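Putative beta-glucosidase (Bifidobacterium adolescentis, PDB 5WAB) hydrolyses beta-glucosidic linkages as a family 3 glycoside hydrolase, probably releasing terminal sugars from glycosides such as ginsenosides. Local coordinates at residues A394-L408 with L433-V447. Residues are numbered along the deposited sequence; the frame is centred on the assembly and turned at random.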
loop_
_atom_site.group_PDB
_atom_site.type_symbol
_atom_site.label_atom_id
_atom_site.label_comp_id
_atom_site.label_asym_id
_atom_site.label_seq_id
_atom_site.Cartn_x
_atom_site.Cartn_y
_atom_site.Cartn_z
ATOM N N ALA A 394 4.021 -36.967 -1.053
ATOM C CA ALA A 394 3.097 -36.067 -0.374
ATOM C C ALA A 394 1.732 -36.711 -0.198
ATOM O O ALA A 394 1.008 -36.371 0.742
ATOM C CB ALA A 394 2.971 -34.750 -1.140
ATOM N N VAL A 395 1.358 -37.625 -1.095
ATOM C CA VAL A 395 0.092 -38.333 -0.943
ATOM C C VAL A 395 0.186 -39.358 0.182
ATOM O O VAL A 395 -0.774 -39.553 0.937
ATOM C CB VAL A 395 -0.344 -38.975 -2.272
ATOM C CG1 VAL A 395 -1.563 -39.857 -2.055
ATOM C CG2 VAL A 395 -0.663 -37.902 -3.295
ATOM N N GLU A 396 1.321 -40.060 0.294
ATOM C CA GLU A 396 1.470 -41.004 1.398
ATOM C C GLU A 396 1.456 -40.272 2.732
ATOM O O GLU A 396 0.881 -40.759 3.712
ATOM C CB GLU A 396 2.758 -41.811 1.239
ATOM C CG GLU A 396 2.667 -42.888 0.180
ATOM C CD GLU A 396 1.717 -44.003 0.575
ATOM O OE1 GLU A 396 1.711 -44.394 1.763
ATOM O OE2 GLU A 396 0.964 -44.476 -0.300
ATOM N N THR A 397 2.078 -39.100 2.784
ATOM C CA THR A 397 1.863 -38.203 3.899
ATOM C C THR A 397 0.446 -37.645 3.756
ATOM O O THR A 397 -0.154 -37.717 2.683
ATOM C CB THR A 397 2.924 -37.099 3.898
ATOM O OG1 THR A 397 4.225 -37.697 3.858
ATOM C CG2 THR A 397 2.850 -36.279 5.157
ATOM N N ALA A 398 -0.115 -37.135 4.852
ATOM C CA ALA A 398 -1.484 -36.608 4.864
ATOM C C ALA A 398 -2.498 -37.739 4.762
ATOM O O ALA A 398 -3.610 -37.627 5.285
ATOM C CB ALA A 398 -1.714 -35.578 3.751
ATOM N N LYS A 399 -2.134 -38.833 4.090
ATOM C CA LYS A 399 -2.981 -40.011 4.158
ATOM C C LYS A 399 -2.967 -40.548 5.578
ATOM O O LYS A 399 -3.964 -41.102 6.051
ATOM C CB LYS A 399 -2.503 -41.070 3.163
ATOM C CG LYS A 399 -3.371 -42.312 3.094
ATOM C CD LYS A 399 -2.881 -43.269 2.015
ATOM C CE LYS A 399 -3.776 -44.494 1.918
ATOM N NZ LYS A 399 -3.375 -45.384 0.793
ATOM N N ASN A 400 -1.850 -40.343 6.270
ATOM C CA ASN A 400 -1.691 -40.661 7.676
ATOM C C ASN A 400 -1.618 -39.352 8.459
ATOM O O ASN A 400 -0.550 -38.949 8.928
ATOM C CB ASN A 400 -0.419 -41.496 7.877
ATOM C CG ASN A 400 -0.279 -42.612 6.850
ATOM O OD1 ASN A 400 -1.252 -43.285 6.502
ATOM N ND2 ASN A 400 0.938 -42.794 6.345
ATOM N N ALA A 401 -2.756 -38.670 8.588
ATOM C CA ALA A 401 -2.727 -37.392 9.292
ATOM C C ALA A 401 -4.135 -36.893 9.576
ATOM O O ALA A 401 -5.065 -37.114 8.792
ATOM C CB ALA A 401 -1.962 -36.328 8.495
ATOM N N ASP A 402 -4.263 -36.183 10.700
ATOM C CA ASP A 402 -5.527 -35.537 11.035
ATOM C C ASP A 402 -5.781 -34.353 10.113
ATOM O O ASP A 402 -6.853 -34.241 9.505
ATOM C CB ASP A 402 -5.511 -35.072 12.494
ATOM C CG ASP A 402 -5.489 -36.224 13.478
ATOM O OD1 ASP A 402 -6.016 -37.311 13.152
ATOM O OD2 ASP A 402 -4.949 -36.031 14.587
ATOM N N VAL A 403 -4.800 -33.461 9.991
ATOM C CA VAL A 403 -4.916 -32.261 9.176
ATOM C C VAL A 403 -3.650 -32.136 8.339
ATOM O O VAL A 403 -2.551 -32.441 8.812
ATOM C CB VAL A 403 -5.121 -30.995 10.038
ATOM C CG1 VAL A 403 -5.394 -29.783 9.160
ATOM C CG2 VAL A 403 -6.252 -31.194 11.034
ATOM N N VAL A 404 -3.805 -31.704 7.091
ATOM C CA VAL A 404 -2.679 -31.451 6.203
ATOM C C VAL A 404 -2.609 -29.948 5.974
ATOM O O VAL A 404 -3.577 -29.333 5.511
ATOM C CB VAL A 404 -2.781 -32.237 4.885
ATOM C CG1 VAL A 404 -4.156 -32.131 4.293
ATOM C CG2 VAL A 404 -1.732 -31.752 3.893
ATOM N N LEU A 405 -1.474 -29.357 6.335
ATOM C CA LEU A 405 -1.189 -27.945 6.090
ATOM C C LEU A 405 -0.357 -27.858 4.817
ATOM O O LEU A 405 0.841 -28.150 4.824
ATOM C CB LEU A 405 -0.461 -27.337 7.283
ATOM C CG LEU A 405 -1.226 -27.418 8.606
ATOM C CD1 LEU A 405 -0.413 -26.835 9.754
ATOM C CD2 LEU A 405 -2.574 -26.724 8.480
ATOM N N MET A 406 -0.998 -27.469 3.717
ATOM C CA MET A 406 -0.342 -27.394 2.420
ATOM C C MET A 406 -0.005 -25.948 2.099
ATOM O O MET A 406 -0.890 -25.086 2.089
ATOM C CB MET A 406 -1.223 -27.969 1.319
ATOM C CG MET A 406 -0.496 -28.085 0.001
ATOM S SD MET A 406 -1.456 -29.036 -1.165
ATOM C CE MET A 406 -1.702 -30.519 -0.196
ATOM N N PHE A 407 1.269 -25.692 1.815
ATOM C CA PHE A 407 1.767 -24.341 1.575
ATOM C C PHE A 407 1.998 -24.158 0.079
ATOM O O PHE A 407 2.904 -24.768 -0.499
ATOM C CB PHE A 407 3.039 -24.093 2.380
ATOM C CG PHE A 407 2.795 -23.949 3.856
ATOM C CD1 PHE A 407 2.477 -25.055 4.631
ATOM C CD2 PHE A 407 2.883 -22.715 4.468
ATOM C CE1 PHE A 407 2.250 -24.933 5.986
ATOM C CE2 PHE A 407 2.658 -22.584 5.830
ATOM C CZ PHE A 407 2.341 -23.693 6.585
ATOM N N LEU A 408 1.174 -23.325 -0.543
ATOM C CA LEU A 408 1.216 -23.074 -1.973
ATOM C C LEU A 408 1.481 -21.592 -2.232
ATOM O O LEU A 408 1.510 -20.767 -1.312
ATOM C CB LEU A 408 -0.095 -23.514 -2.618
ATOM C CG LEU A 408 -0.540 -24.915 -2.200
ATOM C CD1 LEU A 408 -1.936 -25.239 -2.731
ATOM C CD2 LEU A 408 0.484 -25.948 -2.658
ATOM N N LEU A 433 -1.058 -31.228 -7.392
ATOM C CA LEU A 433 -0.739 -31.875 -6.123
ATOM C C LEU A 433 -1.881 -31.725 -5.130
ATOM O O LEU A 433 -2.210 -32.670 -4.403
ATOM C CB LEU A 433 0.550 -31.300 -5.544
ATOM C CG LEU A 433 0.868 -31.787 -4.132
ATOM C CD1 LEU A 433 1.267 -33.246 -4.153
ATOM C CD2 LEU A 433 1.963 -30.940 -3.515
ATOM N N LEU A 434 -2.494 -30.542 -5.080
ATOM C CA LEU A 434 -3.634 -30.340 -4.195
ATOM C C LEU A 434 -4.782 -31.279 -4.550
ATOM O O LEU A 434 -5.391 -31.885 -3.659
ATOM C CB LEU A 434 -4.089 -28.883 -4.255
ATOM C CG LEU A 434 -5.392 -28.530 -3.529
ATOM C CD1 LEU A 434 -5.338 -28.918 -2.056
ATOM C CD2 LEU A 434 -5.703 -27.045 -3.690
ATOM N N LYS A 435 -5.078 -31.431 -5.845
ATOM C CA LYS A 435 -6.137 -32.348 -6.260
ATOM C C LYS A 435 -5.819 -33.778 -5.848
ATOM O O LYS A 435 -6.700 -34.509 -5.379
ATOM C CB LYS A 435 -6.346 -32.280 -7.776
ATOM C CG LYS A 435 -6.929 -30.971 -8.298
ATOM C CD LYS A 435 -6.708 -30.820 -9.804
ATOM C CE LYS A 435 -7.761 -29.917 -10.446
ATOM N NZ LYS A 435 -7.857 -28.579 -9.790
ATOM N N ALA A 436 -4.559 -34.191 -6.004
ATOM C CA ALA A 436 -4.171 -35.551 -5.648
ATOM C C ALA A 436 -4.238 -35.768 -4.144
ATOM O O ALA A 436 -4.689 -36.822 -3.683
ATOM C CB ALA A 436 -2.768 -35.850 -6.171
ATOM N N VAL A 437 -3.786 -34.790 -3.360
ATOM C CA VAL A 437 -3.864 -34.929 -1.912
ATOM C C VAL A 437 -5.321 -34.969 -1.461
ATOM O O VAL A 437 -5.689 -35.758 -0.582
ATOM C CB VAL A 437 -3.071 -33.800 -1.225
ATOM C CG1 VAL A 437 -3.363 -33.761 0.271
ATOM C CG2 VAL A 437 -1.578 -33.973 -1.476
ATOM N N ALA A 438 -6.179 -34.151 -2.077
ATOM C CA ALA A 438 -7.581 -34.091 -1.676
ATOM C C ALA A 438 -8.308 -35.409 -1.899
ATOM O O ALA A 438 -9.319 -35.668 -1.236
ATOM C CB ALA A 438 -8.301 -32.971 -2.426
ATOM N N ALA A 439 -7.815 -36.247 -2.814
ATOM C CA ALA A 439 -8.442 -37.539 -3.051
ATOM C C ALA A 439 -8.250 -38.491 -1.880
ATOM O O ALA A 439 -9.039 -39.430 -1.725
ATOM C CB ALA A 439 -7.890 -38.174 -4.328
ATOM N N GLU A 440 -7.215 -38.281 -1.061
ATOM C CA GLU A 440 -6.958 -39.147 0.076
ATOM C C GLU A 440 -7.204 -38.485 1.423
ATOM O O GLU A 440 -7.294 -39.195 2.429
ATOM C CB GLU A 440 -5.514 -39.666 0.039
ATOM C CG GLU A 440 -5.403 -41.155 0.326
ATOM C CD GLU A 440 -6.062 -42.001 -0.747
ATOM O OE1 GLU A 440 -5.762 -41.788 -1.941
ATOM O OE2 GLU A 440 -6.887 -42.874 -0.398
ATOM N N ASN A 441 -7.314 -37.160 1.473
ATOM C CA ASN A 441 -7.559 -36.468 2.737
ATOM C C ASN A 441 -8.212 -35.132 2.427
ATOM O O ASN A 441 -7.590 -34.269 1.802
ATOM C CB ASN A 441 -6.254 -36.276 3.514
ATOM C CG ASN A 441 -6.486 -35.914 4.972
ATOM O OD1 ASN A 441 -7.505 -35.325 5.324
ATOM N ND2 ASN A 441 -5.537 -36.272 5.827
ATOM N N LYS A 442 -9.447 -34.951 2.884
ATOM C CA LYS A 442 -10.202 -33.743 2.598
ATOM C C LYS A 442 -9.944 -32.632 3.607
ATOM O O LYS A 442 -10.297 -31.478 3.339
ATOM C CB LYS A 442 -11.700 -34.063 2.541
ATOM C CG LYS A 442 -12.000 -35.482 2.059
ATOM C CD LYS A 442 -13.375 -35.599 1.413
ATOM C CE LYS A 442 -13.331 -35.190 -0.054
ATOM N NZ LYS A 442 -12.475 -36.104 -0.867
ATOM N N ASN A 443 -9.329 -32.946 4.747
ATOM C CA ASN A 443 -9.059 -31.957 5.790
ATOM C C ASN A 443 -7.765 -31.238 5.431
ATOM O O ASN A 443 -6.693 -31.496 5.984
ATOM C CB ASN A 443 -8.971 -32.621 7.156
ATOM C CG ASN A 443 -10.307 -33.129 7.636
ATOM O OD1 ASN A 443 -11.336 -32.486 7.428
ATOM N ND2 ASN A 443 -10.305 -34.296 8.268
ATOM N N ILE A 444 -7.879 -30.316 4.479
ATOM C CA ILE A 444 -6.743 -29.585 3.934
ATOM C C ILE A 444 -6.874 -28.116 4.309
ATOM O O ILE A 444 -7.951 -27.526 4.167
ATOM C CB ILE A 444 -6.654 -29.743 2.407
ATOM C CG1 ILE A 444 -6.568 -31.221 2.026
ATOM C CG2 ILE A 444 -5.455 -28.981 1.873
ATOM C CD1 ILE A 444 -6.378 -31.468 0.558
ATOM N N VAL A 445 -5.789 -27.537 4.814
ATOM C CA VAL A 445 -5.650 -26.092 4.945
ATOM C C VAL A 445 -4.544 -25.649 3.996
ATOM O O VAL A 445 -3.406 -26.126 4.090
ATOM C CB VAL A 445 -5.343 -25.664 6.389
ATOM C CG1 VAL A 445 -5.310 -24.150 6.483
ATOM C CG2 VAL A 445 -6.373 -26.228 7.349
ATOM N N VAL A 446 -4.880 -24.750 3.077
ATOM C CA VAL A 446 -3.923 -24.177 2.140
ATOM C C VAL A 446 -3.486 -22.813 2.662
ATOM O O VAL A 446 -4.328 -21.955 2.951
ATOM C CB VAL A 446 -4.524 -24.073 0.730
ATOM C CG1 VAL A 446 -3.657 -23.200 -0.166
ATOM C CG2 VAL A 446 -4.682 -25.460 0.132
ATOM N N VAL A 447 -2.177 -22.621 2.814
ATOM C CA VAL A 447 -1.588 -21.329 3.166
ATOM C C VAL A 447 -0.895 -20.766 1.933
ATOM O O VAL A 447 -0.017 -21.422 1.357
ATOM C CB VAL A 447 -0.600 -21.453 4.339
ATOM C CG1 VAL A 447 -0.022 -20.089 4.689
ATOM C CG2 VAL A 447 -1.280 -22.090 5.545
#
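Asn441 spends both ends of its carboxamide on backbone where the two segments turn from helix to strand. With CG anti to the backbone N (chi1 -164°), ND2 reaches the carbonyl oxygen of Ala401, 3.1 Å from ND2 to O, coming from above that carbonyl's plane; its approach to Ala398 O is too short to trust in detail. OD1 meanwhile accepts from Asn443 N, closing an Asx turn just before strand 444-447. Replacing Asn441 with alanine would probably leave Ala401 O without its amide donor and Asn443 N without the acceptor that closes the Asx turn. Next to it the strands pair in parallel, starting at Val404 N to Asn443 O (3.1 Å) and ending at Leu408 N to Val447 O.

On the face bearing Val404, Met406, Ile444 and Val446, which helix 428-438 covers, the bent thioether of Met406 brings CE tip to tip with Val437, 3.7 Å from CG1 and from CG2, while SD crosses Leu434. Val404 CG1 lies alongside Ile444 CG1. On the opposite face, Val447 CB sits over the Phe407 ring, 4.0 Å from its centroid, a CH-pi contact; Leu480 of helix 476-484 touches both residues. Farther out, Val395 CG2 meets Ala436 CB as the helix axes cross at -42°.

Strand 403-409, helix 428-438 and strand 444-449 form a right-handed beta-alpha-beta crossover in the C-terminal domain, with helix 388-399 packed beside its helix: apolar packing joins the layers, and one buried amide ties the polar turns together.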